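ADP-ribosylation factor-binding protein GGA2 (Saccharomyces cerevisiae, PDB 3MNM) may help regulate membrane traffic through the trans-Golgi network and binds the small GTPases ARF1 and ARF2; this chain is its GAE domain. Local coordinates at residues Tyr105-Asn108 and Ser109-Ala112. Residues are numbered along the deposited sequence; the frame is centred on the assembly and turned at random. Where two conformers were deposited one is given.
Sequences YSVN and STQA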
loop_
_atom_site.group_PDB
_atom_site.type_symbol
_atom_site.label_atom_id
_atom_site.label_comp_id
_atom_site.label_asym_id
_atom_site.label_seq_id
_atom_site.Cartn_x
_atom_site.Cartn_y
_atom_site.Cartn_z
ATOM N N TYR A 105 -11.139 6.313 -1.277
ATOM C CA TYR A 105 -11.984 5.667 -0.281
ATOM C C TYR A 105 -13.047 6.635 0.204
ATOM O O TYR A 105 -13.005 7.833 -0.098
ATOM C CB TYR A 105 -11.141 5.151 0.898
ATOM C CG TYR A 105 -10.362 6.227 1.625
ATOM C CD1 TYR A 105 -9.072 6.568 1.218
ATOM C CD2 TYR A 105 -10.906 6.894 2.720
ATOM C CE1 TYR A 105 -8.349 7.553 1.872
ATOM C CE2 TYR A 105 -10.182 7.881 3.389
ATOM C CZ TYR A 105 -8.907 8.201 2.960
ATOM O OH TYR A 105 -8.191 9.187 3.609
ATOM N N SER A 106 -14.013 6.115 0.956
ATOM C CA SER A 106 -15.065 6.934 1.549
ATOM C C SER A 106 -14.896 6.984 3.067
ATOM O O SER A 106 -14.583 5.964 3.686
ATOM C CB SER A 106 -16.440 6.324 1.227
ATOM O OG SER A 106 -16.554 5.961 -0.136
ATOM N N VAL A 107 -15.123 8.150 3.665
ATOM C CA VAL A 107 -15.114 8.285 5.123
ATOM C C VAL A 107 -15.977 9.494 5.501
ATOM O O VAL A 107 -15.966 10.511 4.809
ATOM C CB VAL A 107 -13.675 8.417 5.697
ATOM C CG1 VAL A 107 -13.019 9.714 5.230
ATOM C CG2 VAL A 107 -13.687 8.344 7.221
ATOM N N ASN A 108 -16.757 9.370 6.573
ATOM C CA ASN A 108 -17.670 10.456 6.969
ATOM C C ASN A 108 -18.634 10.910 5.857
ATOM O O ASN A 108 -18.956 12.094 5.747
ATOM C CB ASN A 108 -16.872 11.668 7.466
ATOM C CG ASN A 108 -15.947 11.334 8.620
ATOM O OD1 ASN A 108 -16.368 10.760 9.623
ATOM N ND2 ASN A 108 -14.678 11.714 8.492
ATOM N N SER A 109 -19.089 9.974 5.032
ATOM C CA SER A 109 -19.914 10.296 3.863
ATOM C C SER A 109 -19.313 11.356 2.929
ATOM O O SER A 109 -20.041 12.133 2.302
ATOM C CB SER A 109 -21.340 10.685 4.278
ATOM O OG SER A 109 -22.040 9.566 4.801
ATOM N N THR A 110 -17.987 11.379 2.829
ATOM C CA THR A 110 -17.305 12.194 1.828
ATOM C C THR A 110 -16.328 11.286 1.091
ATOM O O THR A 110 -16.050 10.179 1.550
ATOM C CB THR A 110 -16.528 13.363 2.457
ATOM O OG1 THR A 110 -15.469 12.850 3.274
ATOM C CG2 THR A 110 -17.456 14.227 3.310
ATOM N N GLN A 111 -15.813 11.746 -0.044
ATOM C CA GLN A 111 -14.910 10.926 -0.842
ATOM C C GLN A 111 -13.488 11.461 -0.719
ATOM O O GLN A 111 -13.255 12.657 -0.883
ATOM C CB GLN A 111 -15.351 10.894 -2.301
ATOM C CG GLN A 111 -16.833 10.536 -2.477
ATOM C CD GLN A 111 -17.204 9.260 -1.747
ATOM O OE1 GLN A 111 -16.490 8.261 -1.831
ATOM N NE2 GLN A 111 -18.312 9.292 -1.004
ATOM N N ALA A 112 -12.550 10.576 -0.409
ATOM C CA ALA A 112 -11.173 10.999 -0.176
ATOM C C ALA A 112 -10.247 10.355 -1.188
ATOM O O ALA A 112 -10.549 9.314 -1.768
ATOM C CB ALA A 112 -10.732 10.650 1.236
#
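Val107 O is gripped twice by Thr110: by OG1 at 2.8 Å, almost in line with the carbonyl bond, and by N at 3.0 Å, from above the carbonyl plane. With Thr110 OG1 between the residue's backbone N and carbonyl carbon (chi1 65°), the hydroxyl lies beside the peptide N-H and reaches the same oxygen. Val107 N returns a bond to Thr110 O, closing a beta hairpin with a two-residue loop; Asn108 and Ser109, with phi of 55° and 53°, form a left-handed turn close to types I' and III'. One pair further, in the conformer given, Ser106 OG donates to Gln111 OE1 (2.9 Å) in the carbonyl plane, on a lone pair, across a non-hydrogen-bonded site; Asn49 also bonds Ser106 OG. On the sheet face shared with Val107, Ala112 CB lies over the Tyr105 ring, 3.8 Å from its centroid and offset toward CZ, a CH-pi contact beside reciprocal backbone bonds (Ala112 N to Tyr105 O 2.8 Å), while Tyr105 OH bonds Glu114. Replacing Tyr105 by an alanine would probably leave the Ala112 methyl without its aromatic cover and Glu114 without this hydroxyl partner. Backbone pairing thus joins strands 100-107 and 110-117 of the Ig-like sandwich, while side-chain hydroxyls, in that conformer on both faces, add cross-strand bonds close to the turn.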